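Local coordinates for uncharacterized protein (Thermus thermophilus HB8, PDB 6SCE) that probably cuts DNA as a Type III CRISPR defence nuclease that is switched on by binding cyclic oligoadenylate, at residues L295-P304 / N380-L390; G579-M587 / L627-R635. All coordinates share one frame; numbering follows the deposited sequence.

Contact 1: L295-P304 / N380-L390; sequences LALVSEQAVP and NSGTTAMALGL. With nucleotides of chain B.
Strand 295-297 and helix 384-390 run nearly antiparallel (168°), their axes 9.0 Å apart at closest approach, and Leu297 faces Ser381 in the loop before the helix. This is the ligand-binding end of a Rossmann-like CARF domain. The loops after two neighbouring parallel strands, 293-297 and 375-378, close round the adenylate of chain B. Ser299 joins them. Its OG accepts a nearly straight bond (161°) from Gly382 N at 2.9 Å and donates to OP2 of A4 at 2.7 Å. With chi1 at 61°, OG sits between the backbone N and the carbonyl carbon, in reach of both partners. Without the hydroxyl, as with an alanine here, Gly382 N is likely to lose its acceptor and the A4 phosphate one of its donors. Gln301 N supplies a second bond to the same OP2. One water also serves that oxygen, and it accepts from Ser381 OG and donates to Gln301 O. The neighbouring A3 phosphate lies at the start of helix 384-390. There Thr384 OG1 donates to OP1 of A3 at 2.6 Å, and Thr384 N donates to the same oxygen. Thr383 caps this helix, its OG1 accepting from Met386 N. Further from the ligand the contact is apolar. In the conformer given, Leu297 packs its end between Met386 and Leu390, with CD2 3.8 Å from Met386 CB and CD1 against Leu390 CD2. Leu295 CB meets Leu390 CD1 at 4.0 Å, and both residues also touch helix 354-370. At the other end Pro304 CB presses on Asn380 CB at 3.3 Å, while Pro304 CG touches the A4 base near N3. The amide of Asn380 is shared. Its OD1 accepts from Leu403 N, and its ND2 donates to the ribose O4' of A4 at 3.1 Å.

Contact 2: G579-M587 / L627-R635; sequences GGVEARGLM and LSRNPAPRR. With nucleotides of chain B.
The Arg584 guanidinium carries the methyl of Ala632 over one face, with CB 3.8 Å above its centre. Asn630 O and Arg634 CG lie at its edge. NH1 donates to Asn630 O at 2.7 Å, and NH2 adds a weak bond to the same oxygen. The carbonyl is met in its own plane. The Arg634 guanidinium is approached differently. The Glu582 carboxylate stands over one face of it, the two planes 83° apart. The salt bridge, OE2 to NH2 at 2.9 Å, therefore comes from above the guanidinium. Arg634 also makes a cation-pi contact with Trp42. OE1 of Glu582 has a separate task: it accepts from the backbone N of Arg634 at 2.8 Å, along an almost straight line (171°) that rises out of the carboxylate plane. A bend at chi2 (-52°) turns the carboxylate back towards Arg634. The two arginines come close, with Arg584 NH2 4.4 Å from Arg634 NE, and the carboxylate on Arg634 is likely to ease the repulsion. Beyond Glu582 lies the A4 adenine of chain B. Glu582 CG is 3.6 Å from its C6, and Val581 CG1 is 3.5 Å from its C2. Pro633, which follows a cis peptide bond, packs its CB against Glu582 CB. Val581 and Glu582 are the middle residues of a type I beta turn from Gly580 to Ala583. The turn links helix 561-579 to strand 584-592 in a mixed alpha/beta domain, consistent with a nuclease of the restriction-endonuclease-like fold.

Overall arrangement
Contact 1 is buried and belongs to a CARF-type domain. Contact 2 is partly buried and lies in the domain with strands 551-558 and 584-592, later in the chain. They share no helix or strand, but both reach the A4 nucleotide of chain B. Contact 1 holds its phosphate and sugar with hydrogen bonds and also touches its base, backed by an apolar layer of leucines. Contact 2 meets the base alone, through carbon atoms, and its own segments are held by charged and backbone groups. The two meet directly where Gln301 OE1 comes within 2.8 Å of Val581 N, a probable hydrogen bond. The ligand-binding loops of contact 1 thus touch the presumed nuclease domain directly.

Contact 1: L295-P304 / N380-L390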
loop_
_atom_site.group_PDB
_atom_site.type_symbol
_atom_site.label_atom_id
_atom_site.label_comp_id
_atom_site.label_asym_id
_atom_site.label_seq_id
_atom_site.Cartn_x
_atom_site.Cartn_y
_atom_site.Cartn_z
ATOM N N LEU A 295 -14.460 11.637 -8.875
ATOM C CA LEU A 295 -13.169 11.819 -9.508
ATOM C C LEU A 295 -12.094 11.264 -8.576
ATOM O O LEU A 295 -12.090 11.570 -7.394
ATOM C CB LEU A 295 -12.888 13.288 -9.746
ATOM C CG LEU A 295 -14.023 14.166 -10.247
ATOM C CD1 LEU A 295 -13.504 15.584 -10.425
ATOM C CD2 LEU A 295 -14.599 13.614 -11.509
ATOM N N ALA A 296 -11.203 10.448 -9.118
ATOM C CA ALA A 296 -10.158 9.835 -8.319
ATOM C C ALA A 296 -8.952 9.457 -9.155
ATOM O O ALA A 296 -9.073 9.211 -10.376
ATOM C CB ALA A 296 -10.694 8.586 -7.619
ATOM N N LEU A 297 -7.787 9.414 -8.493
ATOM C CA LEU A 297 -6.590 8.815 -9.054
ATOM C C LEU A 297 -6.644 7.321 -8.715
ATOM O O LEU A 297 -7.454 6.916 -7.870
ATOM C CB LEU A 297 -5.358 9.542 -8.488
ATOM C CG LEU A 297 -5.681 11.004 -8.850
ATOM C CD1 LEU A 297 -5.683 12.012 -7.724
ATOM C CD2 LEU A 297 -4.973 11.477 -10.105
ATOM N N VAL A 298 -5.823 6.504 -9.385
ATOM C CA VAL A 298 -5.700 5.099 -9.058
ATOM C C VAL A 298 -4.249 4.848 -8.696
ATOM O O VAL A 298 -3.325 5.244 -9.413
ATOM C CB VAL A 298 -6.167 4.172 -10.200
ATOM C CG1 VAL A 298 -5.932 2.711 -9.830
ATOM C CG2 VAL A 298 -7.644 4.390 -10.472
ATOM N N SER A 299 -4.045 4.202 -7.560
ATOM C CA SER A 299 -2.710 3.870 -7.103
ATOM C C SER A 299 -2.729 2.626 -6.204
ATOM O O SER A 299 -3.634 1.802 -6.327
ATOM C CB SER A 299 -2.035 5.087 -6.492
ATOM O OG SER A 299 -2.725 5.586 -5.357
ATOM N N GLU A 300 -1.727 2.437 -5.354
ATOM C CA GLU A 300 -1.510 1.149 -4.728
ATOM C C GLU A 300 -2.638 0.762 -3.759
ATOM O O GLU A 300 -3.046 -0.388 -3.703
ATOM C CB GLU A 300 -0.140 1.113 -4.035
ATOM C CG GLU A 300 0.129 -0.151 -3.220
ATOM C CD GLU A 300 0.165 -1.430 -4.054
ATOM O OE1 GLU A 300 0.543 -1.336 -5.245
ATOM O OE2 GLU A 300 -0.161 -2.535 -3.511
ATOM N N GLN A 301 -3.173 1.716 -3.017
ATOM C CA GLN A 301 -4.213 1.363 -2.025
ATOM C C GLN A 301 -5.595 1.392 -2.618
ATOM O O GLN A 301 -6.049 2.418 -3.091
ATOM C CB GLN A 301 -4.142 2.279 -0.822
ATOM C CG GLN A 301 -2.823 2.260 -0.126
ATOM C CD GLN A 301 -2.385 0.871 0.281
ATOM O OE1 GLN A 301 -3.166 0.109 0.872
ATOM N NE2 GLN A 301 -1.120 0.543 0.026
ATOM N N ALA A 302 -6.284 0.259 -2.575
ATOM C CA ALA A 302 -7.655 0.202 -3.075
ATOM C C ALA A 302 -8.690 0.723 -2.078
ATOM O O ALA A 302 -9.721 1.194 -2.481
ATOM C CB ALA A 302 -8.007 -1.228 -3.446
ATOM N N VAL A 303 -8.413 0.640 -0.776
ATOM C CA VAL A 303 -9.449 0.967 0.221
ATOM C C VAL A 303 -10.012 2.403 0.099
ATOM O O VAL A 303 -11.210 2.579 0.168
ATOM C CB VAL A 303 -8.978 0.650 1.656
ATOM C CG1 VAL A 303 -9.904 1.245 2.698
ATOM C CG2 VAL A 303 -8.883 -0.865 1.855
ATOM N N PRO A 304 -9.154 3.431 -0.101
ATOM C CA PRO A 304 -9.701 4.773 -0.218
ATOM C C PRO A 304 -10.654 4.945 -1.379
ATOM O O PRO A 304 -11.665 5.651 -1.281
ATOM C CB PRO A 304 -8.452 5.648 -0.391
ATOM C CG PRO A 304 -7.367 4.886 0.322
ATOM C CD PRO A 304 -7.689 3.438 0.030
ATOM N N ASN A 380 -6.988 10.747 -1.794
ATOM C CA ASN A 380 -6.104 9.746 -1.238
ATOM C C ASN A 380 -5.073 9.178 -2.159
ATOM O O ASN A 380 -4.022 8.763 -1.682
ATOM C CB ASN A 380 -6.861 8.534 -0.723
ATOM C CG ASN A 380 -7.564 8.814 0.592
ATOM O OD1 ASN A 380 -8.694 9.253 0.576
ATOM N ND2 ASN A 380 -6.898 8.591 1.701
ATOM N N SER A 381 -5.378 9.132 -3.450
ATOM C CA SER A 381 -4.608 8.298 -4.373
ATOM C C SER A 381 -3.749 9.124 -5.334
ATOM O O SER A 381 -3.887 10.339 -5.484
ATOM C CB SER A 381 -5.545 7.371 -5.140
ATOM O OG SER A 381 -6.414 6.667 -4.259
ATOM N N GLY A 382 -2.866 8.393 -6.011
ATOM C CA GLY A 382 -1.826 8.971 -6.795
ATOM C C GLY A 382 -0.757 9.579 -5.918
ATOM O O GLY A 382 -0.848 9.614 -4.677
ATOM N N THR A 383 0.251 10.113 -6.582
ATOM C CA THR A 383 1.323 10.852 -5.949
ATOM C C THR A 383 0.796 12.193 -5.462
ATOM O O THR A 383 -0.308 12.594 -5.807
ATOM C CB THR A 383 2.448 11.114 -6.959
ATOM O OG1 THR A 383 1.920 11.943 -7.995
ATOM C CG2 THR A 383 2.983 9.800 -7.515
ATOM N N THR A 384 1.572 12.918 -4.673
ATOM C CA THR A 384 1.130 14.240 -4.212
ATOM C C THR A 384 0.893 15.195 -5.383
ATOM O O THR A 384 -0.098 15.928 -5.401
ATOM C CB THR A 384 2.091 14.846 -3.170
ATOM O OG1 THR A 384 2.270 13.900 -2.108
ATOM C CG2 THR A 384 1.559 16.092 -2.606
ATOM N N ALA A 385 1.756 15.116 -6.400
ATOM C CA ALA A 385 1.561 15.863 -7.626
ATOM C C ALA A 385 0.210 15.600 -8.247
ATOM O O ALA A 385 -0.483 16.566 -8.589
ATOM C CB ALA A 385 2.679 15.576 -8.630
HETATM N N MSE A 386 -0.176 14.334 -8.348
HETATM C CA MSE A 386 -1.427 13.964 -8.996
HETATM C C MSE A 386 -2.630 14.411 -8.203
HETATM O O MSE A 386 -3.599 14.947 -8.742
HETATM C CB MSE A 386 -1.452 12.484 -9.264
HETATM C CG MSE A 386 -0.400 11.999 -10.270
HETATM SE SE MSE A 386 -0.075 10.096 -10.233
HETATM C CE MSE A 386 -1.848 9.423 -10.611
ATOM N N ALA A 387 -2.567 14.206 -6.894
ATOM C CA ALA A 387 -3.648 14.608 -6.008
ATOM C C ALA A 387 -3.824 16.123 -5.922
ATOM O O ALA A 387 -4.960 16.621 -5.881
ATOM C CB ALA A 387 -3.424 14.010 -4.638
ATOM N N LEU A 388 -2.723 16.866 -5.863
ATOM C CA LEU A 388 -2.803 18.324 -5.947
ATOM C C LEU A 388 -3.401 18.779 -7.284
ATOM O O LEU A 388 -4.162 19.742 -7.325
ATOM C CB LEU A 388 -1.461 18.969 -5.713
ATOM C CG LEU A 388 -0.948 18.886 -4.278
ATOM C CD1 LEU A 388 0.393 19.580 -4.150
ATOM C CD2 LEU A 388 -1.940 19.496 -3.329
ATOM N N GLY A 389 -3.079 18.078 -8.360
ATOM C CA GLY A 389 -3.676 18.359 -9.658
ATOM C C GLY A 389 -5.166 18.233 -9.661
ATOM O O GLY A 389 -5.905 19.057 -10.239
ATOM N N LEU A 390 -5.630 17.191 -8.984
ATOM C CA LEU A 390 -7.050 16.989 -8.867
ATOM C C LEU A 390 -7.647 18.104 -8.030
ATOM O O LEU A 390 -8.671 18.646 -8.385
ATOM C CB LEU A 390 -7.365 15.614 -8.265
ATOM C CG LEU A 390 -8.802 15.358 -7.776
ATOM C CD1 LEU A 390 -9.827 15.685 -8.821
ATOM C CD2 LEU A 390 -8.934 13.889 -7.430
ATOM P P A B 3 3.568 10.773 -2.230
ATOM O OP1 A B 3 3.770 11.987 -3.120
ATOM O OP2 A B 3 3.016 11.116 -0.873
ATOM O "O5'" A B 3 2.623 9.740 -2.974
ATOM C "C5'" A B 3 2.459 8.377 -2.557
ATOM C "C4'" A B 3 1.393 7.772 -3.441
ATOM O "O4'" A B 3 1.865 7.736 -4.822
ATOM C "C3'" A B 3 0.976 6.348 -3.093
ATOM O "O3'" A B 3 -0.437 6.338 -3.047
ATOM C "C2'" A B 3 1.530 5.527 -4.269
ATOM O "O2'" A B 3 0.805 4.347 -4.537
ATOM C "C1'" A B 3 1.417 6.538 -5.403
ATOM N N9 A B 3 2.278 6.255 -6.528
ATOM C C8 A B 3 3.622 5.969 -6.476
ATOM N N7 A B 3 4.141 5.795 -7.675
ATOM C C5 A B 3 3.089 6.018 -8.547
ATOM C C6 A B 3 3.012 5.998 -9.953
ATOM N N6 A B 3 4.067 5.773 -10.732
ATOM N N1 A B 3 1.812 6.289 -10.506
ATOM C C2 A B 3 0.772 6.553 -9.706
ATOM N N3 A B 3 0.722 6.594 -8.368
ATOM C C4 A B 3 1.933 6.312 -7.851
ATOM P P A B 4 -1.264 5.369 -2.070
ATOM O OP1 A B 4 -0.332 4.604 -1.193
ATOM O OP2 A B 4 -2.320 4.627 -2.846
ATOM O "O5'" A B 4 -1.943 6.516 -1.188
ATOM C "C5'" A B 4 -2.993 6.134 -0.286
ATOM C "C4'" A B 4 -3.020 7.126 0.851
ATOM O "O4'" A B 4 -4.259 6.973 1.601
ATOM C "C3'" A B 4 -1.888 6.925 1.849
ATOM O "O3'" A B 4 -1.406 8.122 2.455
ATOM C "C2'" A B 4 -2.583 6.076 2.916
ATOM O "O2'" A B 4 -1.906 6.090 4.152
ATOM C "C1'" A B 4 -3.931 6.772 2.955
ATOM N N9 A B 4 -4.990 6.026 3.621
ATOM C C8 A B 4 -5.796 6.537 4.606
ATOM N N7 A B 4 -6.634 5.655 5.086
ATOM C C5 A B 4 -6.342 4.478 4.404
ATOM C C6 A B 4 -6.881 3.176 4.469
ATOM N N6 A B 4 -7.848 2.800 5.313
ATOM N N1 A B 4 -6.334 2.236 3.656
ATOM C C2 A B 4 -5.342 2.600 2.833
ATOM N N3 A B 4 -4.771 3.797 2.667
ATOM C C4 A B 4 -5.322 4.703 3.488
HETATM O O HOH W 1 -7.714 9.803 -5.533
HETATM O O HOH W 2 -7.936 5.269 -5.836
HETATM O O HOH W 3 -5.066 4.990 -2.714
#

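Contact 2: G579-M587 / L627-R635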
loop_
_atom_site.group_PDB
_atom_site.type_symbol
_atom_site.label_atom_id
_atom_site.label_comp_id
_atom_site.label_asym_id
_atom_site.label_seq_id
_atom_site.Cartn_x
_atom_site.Cartn_y
_atom_site.Cartn_z
ATOM N N GLY A 579 -4.171 -7.018 0.771
ATOM C CA GLY A 579 -5.140 -6.386 1.673
ATOM C C GLY A 579 -4.945 -4.868 1.728
ATOM O O GLY A 579 -5.908 -4.108 1.789
ATOM N N GLY A 580 -3.693 -4.433 1.750
ATOM C CA GLY A 580 -3.401 -3.008 1.783
ATOM C C GLY A 580 -2.700 -2.604 3.057
ATOM O O GLY A 580 -2.437 -3.430 3.968
ATOM N N VAL A 581 -2.348 -1.332 3.111
ATOM C CA VAL A 581 -1.519 -0.815 4.182
ATOM C C VAL A 581 -2.185 -0.928 5.553
ATOM O O VAL A 581 -1.488 -1.030 6.555
ATOM C CB VAL A 581 -1.026 0.632 3.868
ATOM C CG1 VAL A 581 -2.134 1.670 3.977
ATOM C CG2 VAL A 581 0.132 1.001 4.733
ATOM N N GLU A 582 -3.512 -0.889 5.598
ATOM C CA GLU A 582 -4.208 -0.956 6.875
ATOM C C GLU A 582 -4.732 -2.371 7.134
ATOM O O GLU A 582 -5.430 -2.592 8.123
ATOM C CB GLU A 582 -5.316 0.076 6.957
ATOM C CG GLU A 582 -4.795 1.522 6.932
ATOM C CD GLU A 582 -3.732 1.750 7.973
ATOM O OE1 GLU A 582 -3.973 1.357 9.150
ATOM O OE2 GLU A 582 -2.646 2.249 7.623
ATOM N N ALA A 583 -4.418 -3.317 6.245
ATOM C CA ALA A 583 -4.970 -4.659 6.368
ATOM C C ALA A 583 -4.258 -5.424 7.489
ATOM O O ALA A 583 -3.128 -5.103 7.881
ATOM C CB ALA A 583 -4.853 -5.407 5.043
ATOM N N ARG A 584 -4.921 -6.454 8.000
ATOM C CA ARG A 584 -4.315 -7.286 9.030
ATOM C C ARG A 584 -4.595 -8.750 8.754
ATOM O O ARG A 584 -5.460 -9.088 7.953
ATOM C CB ARG A 584 -4.876 -6.936 10.416
ATOM C CG ARG A 584 -4.719 -5.485 10.837
ATOM C CD ARG A 584 -3.278 -5.105 11.113
ATOM N NE ARG A 584 -3.195 -3.677 11.436
ATOM C CZ ARG A 584 -3.427 -3.147 12.640
ATOM N NH1 ARG A 584 -3.729 -3.916 13.694
ATOM N NH2 ARG A 584 -3.349 -1.823 12.798
ATOM N N GLY A 585 -3.852 -9.610 9.438
ATOM C CA GLY A 585 -4.065 -11.047 9.321
ATOM C C GLY A 585 -4.441 -11.571 10.702
ATOM O O GLY A 585 -3.779 -11.251 11.678
ATOM N N LEU A 586 -5.518 -12.338 10.774
ATOM C CA LEU A 586 -5.927 -12.957 12.030
ATOM C C LEU A 586 -5.437 -14.404 12.005
ATOM O O LEU A 586 -5.798 -15.166 11.120
ATOM C CB LEU A 586 -7.433 -12.894 12.186
ATOM C CG LEU A 586 -7.970 -13.414 13.525
ATOM C CD1 LEU A 586 -7.506 -12.526 14.660
ATOM C CD2 LEU A 586 -9.490 -13.501 13.460
HETATM N N MSE A 587 -4.597 -14.752 12.970
HETATM C CA MSE A 587 -3.961 -16.063 13.007
HETATM C C MSE A 587 -4.565 -16.777 14.189
HETATM O O MSE A 587 -4.379 -16.343 15.325
HETATM C CB MSE A 587 -2.450 -15.900 13.184
HETATM C CG MSE A 587 -1.846 -14.803 12.312
HETATM SE SE MSE A 587 -1.774 -15.456 10.462
HETATM C CE MSE A 587 -0.212 -16.631 10.612
ATOM N N LEU A 627 -8.844 -7.375 18.432
ATOM C CA LEU A 627 -9.030 -6.511 17.262
ATOM C C LEU A 627 -8.833 -5.004 17.552
ATOM O O LEU A 627 -8.749 -4.216 16.613
ATOM C CB LEU A 627 -10.415 -6.729 16.624
ATOM C CG LEU A 627 -10.848 -8.159 16.265
ATOM C CD1 LEU A 627 -12.165 -8.157 15.506
ATOM C CD2 LEU A 627 -9.786 -8.904 15.472
ATOM N N SER A 628 -8.775 -4.602 18.828
ATOM C CA SER A 628 -8.582 -3.182 19.179
ATOM C C SER A 628 -7.325 -2.882 20.012
ATOM O O SER A 628 -7.167 -1.756 20.490
ATOM C CB SER A 628 -9.820 -2.629 19.898
ATOM O OG SER A 628 -9.967 -3.185 21.195
ATOM N N ARG A 629 -6.435 -3.864 20.182
ATOM C CA ARG A 629 -5.138 -3.617 20.831
ATOM C C ARG A 629 -4.344 -2.605 20.004
ATOM O O ARG A 629 -3.798 -1.641 20.552
ATOM C CB ARG A 629 -4.334 -4.910 20.993
ATOM N N ASN A 630 -4.286 -2.849 18.689
ATOM C CA ASN A 630 -3.802 -1.871 17.688
ATOM C C ASN A 630 -4.909 -1.711 16.642
ATOM O O ASN A 630 -4.923 -2.445 15.648
ATOM C CB ASN A 630 -2.509 -2.351 17.007
ATOM C CG ASN A 630 -1.339 -2.479 17.975
ATOM O OD1 ASN A 630 -1.182 -1.672 18.895
ATOM N ND2 ASN A 630 -0.502 -3.497 17.761
ATOM N N PRO A 631 -5.841 -0.765 16.859
ATOM C CA PRO A 631 -7.045 -0.671 16.013
ATOM C C PRO A 631 -6.754 -0.581 14.502
ATOM O O PRO A 631 -5.822 0.107 14.097
ATOM C CB PRO A 631 -7.729 0.609 16.507
ATOM C CG PRO A 631 -7.223 0.810 17.902
ATOM C CD PRO A 631 -5.826 0.264 17.920
ATOM N N ALA A 632 -7.531 -1.307 13.703
ATOM C CA ALA A 632 -7.413 -1.303 12.249
ATOM C C ALA A 632 -8.732 -0.804 11.695
ATOM O O ALA A 632 -9.776 -1.326 12.087
ATOM C CB ALA A 632 -7.141 -2.713 11.734
ATOM N N PRO A 633 -8.723 0.165 10.773
ATOM C CA PRO A 633 -7.513 0.842 10.243
ATOM C C PRO A 633 -7.008 1.951 11.168
ATOM O O PRO A 633 -7.767 2.432 12.003
ATOM C CB PRO A 633 -8.035 1.485 8.957
ATOM C CG PRO A 633 -9.437 1.845 9.304
ATOM C CD PRO A 633 -9.949 0.702 10.168
ATOM N N ARG A 634 -5.755 2.366 11.012
ATOM C CA ARG A 634 -5.184 3.430 11.852
ATOM C C ARG A 634 -5.688 4.787 11.391
ATOM O O ARG A 634 -5.844 5.017 10.188
ATOM C CB ARG A 634 -3.657 3.420 11.799
ATOM C CG ARG A 634 -3.040 2.137 12.332
ATOM C CD ARG A 634 -1.520 2.153 12.254
ATOM N NE ARG A 634 -0.992 1.419 11.095
ATOM C CZ ARG A 634 -0.644 1.948 9.919
ATOM N NH1 ARG A 634 -0.166 1.155 8.964
ATOM N NH2 ARG A 634 -0.791 3.251 9.672
ATOM N N ARG A 635 -5.972 5.669 12.344
ATOM C CA ARG A 635 -6.258 7.076 12.036
ATOM C C ARG A 635 -4.967 7.864 12.183
ATOM O O ARG A 635 -4.385 7.883 13.258
ATOM C CB ARG A 635 -7.278 7.657 13.005
ATOM C CG ARG A 635 -8.687 7.126 12.851
ATOM C CD ARG A 635 -9.630 7.881 13.778
ATOM N NE ARG A 635 -11.012 7.470 13.569
ATOM C CZ ARG A 635 -12.065 8.026 14.165
ATOM N NH1 ARG A 635 -11.905 9.030 15.025
ATOM N NH2 ARG A 635 -13.288 7.575 13.901
ATOM P P A B 4 -1.264 5.369 -2.070
ATOM O OP1 A B 4 -0.332 4.604 -1.193
ATOM O OP2 A B 4 -2.320 4.627 -2.846
ATOM O "O5'" A B 4 -1.943 6.516 -1.188
ATOM C "C5'" A B 4 -2.993 6.134 -0.286
ATOM C "C4'" A B 4 -3.020 7.126 0.851
ATOM O "O4'" A B 4 -4.259 6.973 1.601
ATOM C "C3'" A B 4 -1.888 6.925 1.849
ATOM O "O3'" A B 4 -1.406 8.122 2.455
ATOM C "C2'" A B 4 -2.583 6.076 2.916
ATOM O "O2'" A B 4 -1.906 6.090 4.152
ATOM C "C1'" A B 4 -3.931 6.772 2.955
ATOM N N9 A B 4 -4.990 6.026 3.621
ATOM C C8 A B 4 -5.796 6.537 4.606
ATOM N N7 A B 4 -6.634 5.655 5.086
ATOM C C5 A B 4 -6.342 4.478 4.404
ATOM C C6 A B 4 -6.881 3.176 4.469
ATOM N N6 A B 4 -7.848 2.800 5.313
ATOM N N1 A B 4 -6.334 2.236 3.656
ATOM C C2 A B 4 -5.342 2.600 2.833
ATOM N N3 A B 4 -4.771 3.797 2.667
ATOM C C4 A B 4 -5.322 4.703 3.488
#